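Pectate lyase/Amb allergen (Acidovorax citrulli, PDB 4HWV) probably cleaves the pectate of plant cell walls by calcium-dependent beta-elimination, as a secreted member of polysaccharide lyase family 1. Local coordinates at residues T24-H29 / M321-F326; T167-I172 / I195-I200; K376-N381 / Y460-E465; A421-D426 / L448-A453. All coordinates share one frame; numbering follows the deposited sequence.

Contact 1 of 4, residues T24-H29 / M321-F326; sequences TGWASH and MLKVTF
Trp26 lays one indole face over the methylenes of Lys323. CB of Lys323 stands 3.5 Å from the centroid of the five-membered ring of Trp26, 2° off the ring normal, a CH-pi contact. Farther along, CD of Lys323 approaches CH2 of Trp26 at 3.8 Å, so the lysine chain passes from the pyrrole to the benzene half. Its ammonium group adds at most a weak cation-pi attraction, NZ of Lys323 being 5.7 Å from the centroid of the six-membered ring of Trp26. N of Trp26 donates to OG1 of Thr325 (2.9 Å, 158°), which is set anti to its own carbonyl carbon (chi1 -56°), facing segment 24-29. Lys323 and Thr325 flank Val324, which turns into the hydrophobic interior against Leu292 and Val283; strand 324-327 is part of the parallel beta-helix of this lyase family, and segment 24-29 packs on its outer surface. Beyond this first shell, OG1 of Thr325 also bonds to the hydroxyl of Tyr460, and Phe459 meets the indole ring. The 3-10 turn carrying Trp26 is fastened by N and OG of Ser28, which both donate to O of Gly25. The hydroxyl of Thr291, on neighbouring strand 290-293, bonds to O of Thr24 and N of Ala27.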
loop_
_atom_site.group_PDB
_atom_site.type_symbol
_atom_site.label_atom_id
_atom_site.label_comp_id
_atom_site.label_asym_id
_atom_site.label_seq_id
_atom_site.Cartn_x
_atom_site.Cartn_y
_atom_site.Cartn_z
ATOM N N THR A 24 -15.584 11.448 -25.794
ATOM C CA THR A 24 -16.987 11.109 -25.964
ATOM C C THR A 24 -17.786 11.793 -24.858
ATOM O O THR A 24 -17.211 12.465 -23.995
ATOM C CB THR A 24 -17.163 9.590 -25.795
ATOM O OG1 THR A 24 -16.475 9.193 -24.603
ATOM C CG2 THR A 24 -16.625 8.825 -26.995
ATOM N N GLY A 25 -19.103 11.607 -24.848
ATOM C CA GLY A 25 -19.929 12.141 -23.773
ATOM C C GLY A 25 -19.913 13.657 -23.694
ATOM O O GLY A 25 -19.737 14.333 -24.703
ATOM N N TRP A 26 -20.145 14.206 -22.507
ATOM C CA TRP A 26 -20.283 15.644 -22.407
ATOM C C TRP A 26 -19.020 16.394 -22.866
ATOM O O TRP A 26 -19.119 17.504 -23.381
ATOM C CB TRP A 26 -20.625 16.025 -20.979
ATOM C CG TRP A 26 -22.076 15.997 -20.592
ATOM C CD1 TRP A 26 -22.613 15.314 -19.531
ATOM C CD2 TRP A 26 -23.154 16.756 -21.171
ATOM N NE1 TRP A 26 -23.954 15.591 -19.422
ATOM C CE2 TRP A 26 -24.313 16.484 -20.399
ATOM C CE3 TRP A 26 -23.252 17.660 -22.247
ATOM C CZ2 TRP A 26 -25.553 17.064 -20.683
ATOM C CZ3 TRP A 26 -24.484 18.238 -22.513
ATOM C CH2 TRP A 26 -25.612 17.935 -21.739
ATOM N N ALA A 27 -17.839 15.804 -22.693
ATOM C CA ALA A 27 -16.598 16.439 -23.157
ATOM C C ALA A 27 -16.566 16.620 -24.684
ATOM O O ALA A 27 -15.760 17.397 -25.206
ATOM C CB ALA A 27 -15.377 15.655 -22.708
ATOM N N SER A 28 -17.410 15.883 -25.405
ATOM C CA SER A 28 -17.466 15.994 -26.866
ATOM C C SER A 28 -18.532 16.977 -27.347
ATOM O O SER A 28 -18.646 17.226 -28.545
ATOM C CB SER A 28 -17.689 14.619 -27.490
ATOM O OG SER A 28 -19.031 14.166 -27.350
ATOM N N HIS A 29 -19.310 17.546 -26.428
ATOM C CA HIS A 29 -20.413 18.412 -26.815
ATOM C C HIS A 29 -19.927 19.844 -26.968
ATOM O O HIS A 29 -19.097 20.284 -26.197
ATOM C CB HIS A 29 -21.503 18.340 -25.746
ATOM C CG HIS A 29 -22.685 19.197 -26.063
ATOM N ND1 HIS A 29 -23.732 18.772 -26.856
ATOM C CD2 HIS A 29 -22.947 20.489 -25.752
ATOM C CE1 HIS A 29 -24.597 19.761 -26.996
ATOM N NE2 HIS A 29 -24.144 20.815 -26.340
ATOM N N MET A 321 -23.914 24.039 -14.694
ATOM C CA MET A 321 -22.559 23.485 -14.664
ATOM C C MET A 321 -22.618 21.991 -14.337
ATOM O O MET A 321 -23.695 21.397 -14.257
ATOM C CB MET A 321 -21.745 24.204 -13.579
ATOM C CG MET A 321 -21.629 25.716 -13.796
ATOM S SD MET A 321 -20.577 26.083 -15.216
ATOM C CE MET A 321 -20.936 27.826 -15.477
ATOM N N LEU A 322 -21.451 21.383 -14.164
ATOM C CA LEU A 322 -21.345 20.031 -13.613
ATOM C C LEU A 322 -21.926 18.959 -14.542
ATOM O O LEU A 322 -22.437 17.929 -14.079
ATOM C CB LEU A 322 -21.946 19.950 -12.203
ATOM C CG LEU A 322 -21.497 21.055 -11.237
ATOM C CD1 LEU A 322 -22.217 20.885 -9.898
ATOM C CD2 LEU A 322 -19.969 21.117 -11.031
ATOM N N LYS A 323 -21.800 19.177 -15.848
ATOM C CA LYS A 323 -22.189 18.147 -16.802
ATOM C C LYS A 323 -21.056 17.142 -16.933
ATOM O O LYS A 323 -19.959 17.489 -17.398
ATOM C CB LYS A 323 -22.506 18.772 -18.159
ATOM C CG LYS A 323 -23.777 19.625 -18.120
ATOM C CD LYS A 323 -23.942 20.407 -19.425
ATOM C CE LYS A 323 -25.288 21.136 -19.558
ATOM N NZ LYS A 323 -25.463 22.123 -18.466
ATOM N N VAL A 324 -21.306 15.904 -16.498
ATOM C CA VAL A 324 -20.256 14.892 -16.412
ATOM C C VAL A 324 -20.785 13.565 -16.957
ATOM O O VAL A 324 -21.925 13.164 -16.662
ATOM C CB VAL A 324 -19.793 14.666 -14.947
ATOM C CG1 VAL A 324 -18.613 13.707 -14.901
ATOM C CG2 VAL A 324 -19.425 15.982 -14.297
ATOM N N THR A 325 -19.967 12.897 -17.772
ATOM C CA THR A 325 -20.265 11.552 -18.251
ATOM C C THR A 325 -19.232 10.575 -17.705
ATOM O O THR A 325 -18.027 10.826 -17.809
ATOM C CB THR A 325 -20.182 11.498 -19.778
ATOM O OG1 THR A 325 -21.071 12.476 -20.354
ATOM C CG2 THR A 325 -20.517 10.100 -20.279
ATOM N N PHE A 326 -19.699 9.469 -17.136
ATOM C CA PHE A 326 -18.823 8.356 -16.721
ATOM C C PHE A 326 -19.195 7.133 -17.554
ATOM O O PHE A 326 -20.332 6.665 -17.478
ATOM C CB PHE A 326 -19.083 7.923 -15.263
ATOM C CG PHE A 326 -18.653 8.900 -14.201
ATOM C CD1 PHE A 326 -19.490 9.952 -13.815
ATOM C CD2 PHE A 326 -17.458 8.699 -13.515
ATOM C CE1 PHE A 326 -19.134 10.809 -12.774
ATOM C CE2 PHE A 326 -17.091 9.557 -12.471
ATOM C CZ PHE A 326 -17.939 10.615 -12.099
#

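Contact 2 of 4, residues T167-I172 / I195-I200; sequences TSLLGI and IVIRNI
ND2 of Asn199 gives hydrogen bonds to two carbonyls, those of Gly171 and Gly173, while OD1 of Asn199 accepts from N of Gly481, so the buried amide is held at both ends. ND2 of Asn199 lies 2.9 Å from O of Gly171; the acceptor is near the amide plane, but the donor stands well above the carbonyl plane. CG of Asn199 is anti to its backbone N (chi1 -159°), which carries CG toward the end of segment 167-172. Asn199 itself has left-handed backbone torsions (phi 65°) at the tight turn between strands 192-198 and 201-203, a place where parallel beta-helices of this family often carry asparagine. Up to that turn the pairing is regular and parallel, ending with N of Gly171 on O of Arg198 (2.8 Å, 171°). On the inner face Leu169 and Ile197 lie side by side, CD1 of Leu169 being 4.2 Å from CG1 of Ile197. Ile200 packs against segment 167-172, its CD1 4.0 Å from CB of Leu169 and its CG1 3.5 Å from N of Gly171. On the outer face, CD2 of Leu170 rests 3.9 Å from CB of Arg198, whose NE forms a salt bridge with Asp240 and whose NH1 bonds to O of Asp19. Strand 79-83 pairs with the far edge of 167-171, strand 237-240 with that of 192-198, and Leu183 of strand 182-185 meets Leu169 and Ile197 from across the interior.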
loop_
_atom_site.group_PDB
_atom_site.type_symbol
_atom_site.label_atom_id
_atom_site.label_comp_id
_atom_site.label_asym_id
_atom_site.label_seq_id
_atom_site.Cartn_x
_atom_site.Cartn_y
_atom_site.Cartn_z
ATOM N N THR A 167 -4.157 21.483 -22.704
ATOM C CA THR A 167 -3.096 20.637 -22.194
ATOM C C THR A 167 -3.461 19.178 -22.312
ATOM O O THR A 167 -4.558 18.775 -21.903
ATOM C CB THR A 167 -2.841 20.948 -20.705
ATOM O OG1 THR A 167 -2.458 22.322 -20.581
ATOM C CG2 THR A 167 -1.725 20.064 -20.132
ATOM N N SER A 168 -2.533 18.389 -22.842
ATOM C CA SER A 168 -2.601 16.936 -22.741
ATOM C C SER A 168 -1.513 16.404 -21.824
ATOM O O SER A 168 -0.340 16.768 -21.981
ATOM C CB SER A 168 -2.439 16.288 -24.114
ATOM O OG SER A 168 -3.557 16.613 -24.925
ATOM N N LEU A 169 -1.914 15.567 -20.864
ATOM C CA LEU A 169 -0.987 14.816 -20.026
ATOM C C LEU A 169 -1.146 13.365 -20.435
ATOM O O LEU A 169 -2.230 12.784 -20.256
ATOM C CB LEU A 169 -1.317 14.975 -18.540
ATOM C CG LEU A 169 -1.234 16.400 -18.003
ATOM C CD1 LEU A 169 -1.781 16.481 -16.590
ATOM C CD2 LEU A 169 0.184 16.896 -18.002
ATOM N N LEU A 170 -0.079 12.779 -20.992
ATOM C CA LEU A 170 -0.178 11.463 -21.618
ATOM C C LEU A 170 0.910 10.568 -21.046
ATOM O O LEU A 170 2.092 10.830 -21.230
ATOM C CB LEU A 170 -0.028 11.575 -23.152
ATOM C CG LEU A 170 -1.060 12.470 -23.857
ATOM C CD1 LEU A 170 -0.722 12.592 -25.336
ATOM C CD2 LEU A 170 -2.518 12.004 -23.694
ATOM N N GLY A 171 0.521 9.545 -20.301
ATOM C CA GLY A 171 1.520 8.629 -19.777
ATOM C C GLY A 171 2.243 7.867 -20.877
ATOM O O GLY A 171 1.628 7.489 -21.873
ATOM N N ILE A 172 3.539 7.608 -20.672
ATOM C CA ILE A 172 4.290 6.733 -21.573
ATOM C C ILE A 172 4.246 5.286 -21.084
ATOM O O ILE A 172 4.560 4.994 -19.921
ATOM C CB ILE A 172 5.769 7.167 -21.652
ATOM C CG1 ILE A 172 5.867 8.556 -22.294
ATOM C CG2 ILE A 172 6.609 6.130 -22.395
ATOM C CD1 ILE A 172 7.235 9.204 -22.157
ATOM N N ILE A 195 -8.761 20.050 -21.789
ATOM C CA ILE A 195 -7.698 19.280 -21.138
ATOM C C ILE A 195 -7.955 17.792 -21.338
ATOM O O ILE A 195 -9.099 17.331 -21.201
ATOM C CB ILE A 195 -7.619 19.624 -19.633
ATOM C CG1 ILE A 195 -7.097 21.056 -19.448
ATOM C CG2 ILE A 195 -6.737 18.617 -18.887
ATOM C CD1 ILE A 195 -7.317 21.623 -18.038
ATOM N N VAL A 196 -6.898 17.053 -21.711
ATOM C CA VAL A 196 -6.971 15.611 -21.909
ATOM C C VAL A 196 -5.920 14.958 -21.009
ATOM O O VAL A 196 -4.762 15.400 -20.970
ATOM C CB VAL A 196 -6.703 15.248 -23.382
ATOM C CG1 VAL A 196 -6.480 13.728 -23.535
ATOM C CG2 VAL A 196 -7.836 15.757 -24.275
ATOM N N ILE A 197 -6.327 13.910 -20.282
ATOM C CA ILE A 197 -5.421 13.206 -19.378
ATOM C C ILE A 197 -5.592 11.714 -19.636
ATOM O O ILE A 197 -6.703 11.198 -19.487
ATOM C CB ILE A 197 -5.745 13.541 -17.879
ATOM C CG1 ILE A 197 -5.579 15.053 -17.627
ATOM C CG2 ILE A 197 -4.878 12.731 -16.934
ATOM C CD1 ILE A 197 -6.065 15.516 -16.273
ATOM N N ARG A 198 -4.525 11.025 -20.062
ATOM C CA ARG A 198 -4.625 9.605 -20.424
ATOM C C ARG A 198 -3.402 8.803 -20.005
ATOM O O ARG A 198 -2.288 9.308 -19.977
ATOM C CB ARG A 198 -4.764 9.412 -21.944
ATOM C CG ARG A 198 -5.819 10.287 -22.581
ATOM C CD ARG A 198 -5.887 10.035 -24.070
ATOM N NE ARG A 198 -6.601 8.800 -24.399
ATOM C CZ ARG A 198 -6.672 8.301 -25.625
ATOM N NH1 ARG A 198 -5.976 8.856 -26.618
ATOM N NH2 ARG A 198 -7.423 7.234 -25.849
ATOM N N ASN A 199 -3.639 7.521 -19.718
ATOM C CA ASN A 199 -2.586 6.532 -19.571
ATOM C C ASN A 199 -1.643 6.763 -18.398
ATOM O O ASN A 199 -0.487 6.359 -18.460
ATOM C CB ASN A 199 -1.784 6.367 -20.866
ATOM C CG ASN A 199 -1.046 5.042 -20.912
ATOM O OD1 ASN A 199 -1.586 4.025 -20.472
ATOM N ND2 ASN A 199 0.181 5.039 -21.451
ATOM N N ILE A 200 -2.160 7.340 -17.309
ATOM C CA ILE A 200 -1.355 7.607 -16.114
ATOM C C ILE A 200 -1.973 6.852 -14.943
ATOM O O ILE A 200 -3.206 6.737 -14.825
ATOM C CB ILE A 200 -1.327 9.124 -15.813
ATOM C CG1 ILE A 200 -0.616 9.849 -16.953
ATOM C CG2 ILE A 200 -0.651 9.436 -14.464
ATOM C CD1 ILE A 200 -0.956 11.320 -17.051
#

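Contact 3 of 4, residues K376-N381 / Y460-E465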
loop_
_atom_site.group_PDB
_atom_site.type_symbol
_atom_site.label_atom_id
_atom_site.label_comp_id
_atom_site.label_asym_id
_atom_site.label_seq_id
_atom_site.Cartn_x
_atom_site.Cartn_y
_atom_site.Cartn_z
ATOM N N LYS A 376 -29.268 15.464 -11.711
ATOM C CA LYS A 376 -30.079 14.860 -12.762
ATOM C C LYS A 376 -29.281 13.688 -13.314
ATOM O O LYS A 376 -28.404 13.846 -14.175
ATOM C CB LYS A 376 -30.446 15.901 -13.822
ATOM C CG LYS A 376 -31.275 17.057 -13.230
ATOM C CD LYS A 376 -31.569 18.165 -14.209
ATOM C CE LYS A 376 -32.158 19.358 -13.452
ATOM N NZ LYS A 376 -31.166 19.913 -12.468
ATOM N N VAL A 377 -29.555 12.518 -12.757
ATOM C CA VAL A 377 -28.737 11.330 -12.974
ATOM C C VAL A 377 -29.398 10.408 -13.984
ATOM O O VAL A 377 -30.602 10.140 -13.913
ATOM C CB VAL A 377 -28.495 10.583 -11.638
ATOM C CG1 VAL A 377 -27.744 9.294 -11.873
ATOM C CG2 VAL A 377 -27.758 11.490 -10.658
ATOM N N HIS A 378 -28.608 9.941 -14.949
ATOM C CA HIS A 378 -29.116 9.047 -15.993
ATOM C C HIS A 378 -28.161 7.854 -16.042
ATOM O O HIS A 378 -27.001 8.010 -16.440
ATOM C CB HIS A 378 -29.125 9.784 -17.341
ATOM C CG HIS A 378 -29.942 9.119 -18.403
ATOM N ND1 HIS A 378 -31.259 9.448 -18.627
ATOM C CD2 HIS A 378 -29.622 8.172 -19.324
ATOM C CE1 HIS A 378 -31.726 8.714 -19.622
ATOM N NE2 HIS A 378 -30.751 7.942 -20.072
ATOM N N ALA A 379 -28.643 6.680 -15.637
ATOM C CA ALA A 379 -27.781 5.500 -15.478
ATOM C C ALA A 379 -28.233 4.392 -16.415
ATOM O O ALA A 379 -29.381 3.974 -16.354
ATOM C CB ALA A 379 -27.837 5.002 -14.036
ATOM N N GLU A 380 -27.327 3.900 -17.257
ATOM C CA GLU A 380 -27.692 2.865 -18.227
ATOM C C GLU A 380 -26.679 1.731 -18.278
ATOM O O GLU A 380 -25.474 1.971 -18.417
ATOM C CB GLU A 380 -27.829 3.463 -19.634
ATOM C CG GLU A 380 -29.026 4.400 -19.766
ATOM C CD GLU A 380 -28.997 5.254 -21.011
ATOM O OE1 GLU A 380 -27.923 5.792 -21.337
ATOM O OE2 GLU A 380 -30.061 5.404 -21.644
ATOM N N ASN A 381 -27.190 0.500 -18.219
ATOM C CA ASN A 381 -26.375 -0.697 -18.453
ATOM C C ASN A 381 -25.088 -0.738 -17.628
ATOM O O ASN A 381 -24.003 -1.039 -18.135
ATOM C CB ASN A 381 -26.097 -0.903 -19.951
ATOM C CG ASN A 381 -27.370 -1.175 -20.743
ATOM O OD1 ASN A 381 -28.483 -0.851 -20.311
ATOM N ND2 ASN A 381 -27.198 -1.748 -21.925
ATOM N N TYR A 460 -25.196 14.039 -27.252
ATOM C CA TYR A 460 -24.121 13.290 -27.889
ATOM C C TYR A 460 -24.634 11.905 -28.252
ATOM O O TYR A 460 -25.573 11.408 -27.633
ATOM C CB TYR A 460 -22.866 13.202 -27.008
ATOM C CG TYR A 460 -23.071 12.769 -25.574
ATOM C CD1 TYR A 460 -23.144 11.425 -25.216
ATOM C CD2 TYR A 460 -23.160 13.722 -24.576
ATOM C CE1 TYR A 460 -23.310 11.047 -23.880
ATOM C CE2 TYR A 460 -23.313 13.376 -23.264
ATOM C CZ TYR A 460 -23.384 12.035 -22.913
ATOM O OH TYR A 460 -23.508 11.688 -21.587
ATOM N N ASP A 461 -24.031 11.305 -29.274
ATOM C CA ASP A 461 -24.396 9.953 -29.679
ATOM C C ASP A 461 -23.587 8.951 -28.876
ATOM O O ASP A 461 -22.409 9.173 -28.606
ATOM C CB ASP A 461 -24.077 9.749 -31.160
ATOM C CG ASP A 461 -24.945 10.584 -32.064
ATOM O OD1 ASP A 461 -26.135 10.758 -31.758
ATOM O OD2 ASP A 461 -24.440 11.048 -33.098
ATOM N N TYR A 462 -24.197 7.828 -28.527
ATOM C CA TYR A 462 -23.475 6.753 -27.852
ATOM C C TYR A 462 -24.226 5.450 -28.031
ATOM O O TYR A 462 -25.445 5.448 -28.192
ATOM C CB TYR A 462 -23.286 7.071 -26.354
ATOM C CG TYR A 462 -24.577 7.139 -25.565
ATOM C CD1 TYR A 462 -25.377 8.286 -25.594
ATOM C CD2 TYR A 462 -25.017 6.049 -24.808
ATOM C CE1 TYR A 462 -26.557 8.353 -24.887
ATOM C CE2 TYR A 462 -26.208 6.119 -24.093
ATOM C CZ TYR A 462 -26.973 7.278 -24.149
ATOM O OH TYR A 462 -28.149 7.398 -23.456
ATOM N N THR A 463 -23.479 4.353 -27.982
ATOM C CA THR A 463 -24.033 3.009 -28.063
ATOM C C THR A 463 -23.803 2.283 -26.742
ATOM O O THR A 463 -22.677 2.239 -26.238
ATOM C CB THR A 463 -23.364 2.245 -29.217
ATOM O OG1 THR A 463 -23.759 2.856 -30.456
ATOM C CG2 THR A 463 -23.747 0.759 -29.203
ATOM N N LEU A 464 -24.872 1.747 -26.165
ATOM C CA LEU A 464 -24.753 0.990 -24.925
ATOM C C LEU A 464 -24.292 -0.425 -25.206
ATOM O O LEU A 464 -24.962 -1.143 -25.954
ATOM C CB LEU A 464 -26.102 0.914 -24.206
ATOM C CG LEU A 464 -26.624 2.240 -23.669
ATOM C CD1 LEU A 464 -28.041 2.061 -23.118
ATOM C CD2 LEU A 464 -25.705 2.789 -22.598
ATOM N N GLU A 465 -23.189 -0.848 -24.579
ATOM C CA GLU A 465 -22.824 -2.250 -24.544
ATOM C C GLU A 465 -23.806 -2.989 -23.673
ATOM O O GLU A 465 -24.361 -2.440 -22.714
ATOM C CB GLU A 465 -21.440 -2.425 -23.939
ATOM C CG GLU A 465 -20.349 -1.920 -24.861
ATOM C CD GLU A 465 -18.969 -2.052 -24.246
ATOM O OE1 GLU A 465 -18.356 -3.140 -24.341
ATOM O OE2 GLU A 465 -18.488 -1.054 -23.667
#
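This is a mixed polar and apolar contact in which a C-terminal loop, 460-465, packs on the outer surface of the right-handed parallel beta-helix, at strand 376-387. Glu380 on the strand and Asn381 just after its first run meet Tyr462, Leu464 and Glu465 on the loop. The hydroxyl of Tyr462 donates to OE1 of Glu380 at 2.7 Å, using the syn lone pair of that oxygen, and OE1 lies at the edge of the phenol ring, near its plane. Carboxylate and ring are turned 52° against each other. With CG between its backbone N and carbonyl carbon (chi1 65°), the Tyr462 side chain starts toward the strand. The carboxylate has further donors: NE2 of His347 bonds to OE1 of Glu380, and NE2 of His378 makes a weak bond to OE2 of Glu380 (3.1 Å). Several donors around one largely buried carboxylate would be expected to stabilise its negative charge. The ring of His347 also meets that of Tyr462 edge to face. Beside this polar group, Leu464 crosses Glu380 at about a right angle, with CD2 of Leu464 3.7 Å from CB of Glu380 and its CD1 at 3.8 Å from the same atom. Where the strand is interrupted after Glu380, ND2 of Asn381 donates almost straight to O of Glu465 (3.0 Å, 175°), the oxygen lying in the amide plane while ND2 stands above the carbonyl plane.

Contact 4 of 4, residues A421-D426 / L448-A453; sequences ASTFYD and LAAAPA
Thr423 and Pro452 meet at the tight part of a contact whose looser side is bridged by waters. Strand 423-427 belongs to the parallel beta-helix and pairs with strand 376-387 along one edge; segment 448-453, in a loop following helix 438-445, meets the other edge at a slant. Direct backbone pairing there amounts to one hydrogen bond, from N of Ala450 to O of Ser422 (2.8 Å, 170°), with the donor nearly along the C=O axis. Next to it the methyl of Thr423 fits against the loop backbone, CG2 of Thr423 lying 3.4 Å from O of Ala451 and equally near O of Ala450. The pyrrolidine of Pro452 advances with its CG to 3.3 Å from O of Phe424, and the same CG also packs on CB of Tyr425. Phe424 itself turns away from the loop, into the interior with Leu371 and Val442, while Ala449 packs on Val442 and Ile403. On the looser side waters occupy the wider gaps. One accepts from N of Phe424 at 2.9 Å and lies near O of Ala450, though that second leg is doubtfully short. Another water accepts from N of Ser422 and donates to O of Leu448, each at 3.0 Å, beside the solvent-exposed Leu448. At the other end of segment 448-453, Thr423 has OG1 set between its backbone N and carbonyl carbon (chi1 71°); a third water lies 2.9 Å from this OG1 and accepts from N of Ala453 at 2.8 Å.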
loop_
_atom_site.group_PDB
_atom_site.type_symbol
_atom_site.label_atom_id
_atom_site.label_comp_id
_atom_site.label_asym_id
_atom_site.label_seq_id
_atom_site.Cartn_x
_atom_site.Cartn_y
_atom_site.Cartn_z
ATOM N N ALA A 421 -34.974 20.798 -10.510
ATOM C CA ALA A 421 -35.482 19.480 -10.185
ATOM C C ALA A 421 -34.340 18.515 -9.864
ATOM O O ALA A 421 -33.228 18.666 -10.374
ATOM C CB ALA A 421 -36.327 18.938 -11.343
ATOM N N SER A 422 -34.635 17.527 -9.021
ATOM C CA SER A 422 -33.731 16.431 -8.709
ATOM C C SER A 422 -34.334 15.207 -9.364
ATOM O O SER A 422 -35.424 14.782 -8.975
ATOM C CB SER A 422 -33.659 16.195 -7.199
ATOM O OG SER A 422 -33.218 17.350 -6.502
ATOM N N THR A 423 -33.657 14.640 -10.361
ATOM C CA THR A 423 -34.250 13.557 -11.140
ATOM C C THR A 423 -33.304 12.376 -11.308
ATOM O O THR A 423 -32.079 12.527 -11.298
ATOM C CB THR A 423 -34.730 14.042 -12.533
ATOM O OG1 THR A 423 -33.604 14.318 -13.372
ATOM C CG2 THR A 423 -35.578 15.300 -12.412
ATOM N N PHE A 424 -33.887 11.193 -11.438
ATOM C CA PHE A 424 -33.102 9.969 -11.576
ATOM C C PHE A 424 -33.760 9.037 -12.580
ATOM O O PHE A 424 -34.969 8.796 -12.524
ATOM C CB PHE A 424 -32.957 9.276 -10.211
ATOM C CG PHE A 424 -32.084 8.040 -10.242
ATOM C CD1 PHE A 424 -32.608 6.801 -10.605
ATOM C CD2 PHE A 424 -30.747 8.110 -9.883
ATOM C CE1 PHE A 424 -31.792 5.660 -10.620
ATOM C CE2 PHE A 424 -29.936 6.986 -9.903
ATOM C CZ PHE A 424 -30.458 5.761 -10.281
ATOM N N TYR A 425 -32.961 8.516 -13.506
ATOM C CA TYR A 425 -33.399 7.521 -14.469
ATOM C C TYR A 425 -32.406 6.376 -14.444
ATOM O O TYR A 425 -31.204 6.598 -14.418
ATOM C CB TYR A 425 -33.434 8.124 -15.876
ATOM C CG TYR A 425 -33.694 7.116 -16.977
ATOM C CD1 TYR A 425 -32.642 6.438 -17.596
ATOM C CD2 TYR A 425 -34.987 6.864 -17.423
ATOM C CE1 TYR A 425 -32.871 5.515 -18.608
ATOM C CE2 TYR A 425 -35.223 5.952 -18.442
ATOM C CZ TYR A 425 -34.159 5.281 -19.032
ATOM O OH TYR A 425 -34.394 4.377 -20.050
ATOM N N ASP A 426 -32.896 5.143 -14.464
ATOM C CA ASP A 426 -32.011 4.028 -14.804
ATOM C C ASP A 426 -32.679 2.994 -15.684
ATOM O O ASP A 426 -33.902 2.807 -15.654
ATOM C CB ASP A 426 -31.348 3.348 -13.582
ATOM C CG ASP A 426 -32.264 2.345 -12.872
ATOM O OD1 ASP A 426 -33.409 2.715 -12.535
ATOM O OD2 ASP A 426 -31.829 1.187 -12.623
ATOM N N LEU A 448 -38.998 13.343 -2.880
ATOM C CA LEU A 448 -38.846 14.636 -3.536
ATOM C C LEU A 448 -38.212 14.509 -4.912
ATOM O O LEU A 448 -38.130 15.490 -5.642
ATOM C CB LEU A 448 -38.035 15.599 -2.665
ATOM C CG LEU A 448 -38.662 15.846 -1.291
ATOM C CD1 LEU A 448 -37.741 16.767 -0.534
ATOM C CD2 LEU A 448 -40.079 16.412 -1.366
ATOM N N ALA A 449 -37.730 13.310 -5.244
ATOM C CA ALA A 449 -37.170 13.047 -6.570
ATOM C C ALA A 449 -38.289 13.148 -7.617
ATOM O O ALA A 449 -39.386 12.645 -7.395
ATOM C CB ALA A 449 -36.519 11.676 -6.594
ATOM N N ALA A 450 -38.013 13.804 -8.746
ATOM C CA ALA A 450 -39.043 14.112 -9.742
ATOM C C ALA A 450 -38.774 13.421 -11.068
ATOM O O ALA A 450 -37.712 12.858 -11.271
ATOM C CB ALA A 450 -39.128 15.604 -9.959
ATOM N N ALA A 451 -39.748 13.473 -11.973
ATOM C CA ALA A 451 -39.618 12.804 -13.264
ATOM C C ALA A 451 -38.482 13.413 -14.096
ATOM O O ALA A 451 -38.388 14.630 -14.239
ATOM C CB ALA A 451 -40.937 12.867 -14.028
ATOM N N PRO A 452 -37.611 12.564 -14.657
ATOM C CA PRO A 452 -36.533 13.069 -15.517
ATOM C C PRO A 452 -37.056 13.858 -16.718
ATOM O O PRO A 452 -38.142 13.555 -17.255
ATOM C CB PRO A 452 -35.836 11.791 -15.984
ATOM C CG PRO A 452 -36.110 10.805 -14.914
ATOM C CD PRO A 452 -37.492 11.116 -14.415
ATOM N N ALA A 453 -36.285 14.864 -17.123
ATOM C CA ALA A 453 -36.669 15.748 -18.220
ATOM C C ALA A 453 -35.466 16.085 -19.087
ATOM O O ALA A 453 -35.446 17.123 -19.752
ATOM C CB ALA A 453 -37.321 17.021 -17.682
HETATM O O HOH W 1 -37.171 17.681 -7.413
HETATM O O HOH W 2 -34.250 16.029 -15.593
HETATM O O HOH W 3 -36.503 10.908 -10.179
#

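All four contacts involve strands of the beta-helix, and three of them place chain from outside its coils on those strands; contact 2 instead joins two successive coils. Contacts 1 and 3 touch, their centres 11 Å apart: OH of Tyr460 lies 2.8 Å from OG1 of Thr325, and its ring packs on Gly25 and Trp26, so the N-terminal and C-terminal segments meet on the outer surface. Contacts 3 and 4, with centres 15 Å apart, share paired strands, N of Ala379 lying 2.8 Å from O of Tyr425. The centre of contact 2 is 18 Å from that of contact 1 and 35 Å from that of contact 4. In contact 1 the side chain of Val324 is about 13 Å from the calcium ion; in contact 2 that of Ile197 is about 11 Å from that of calcium-binding Asp227.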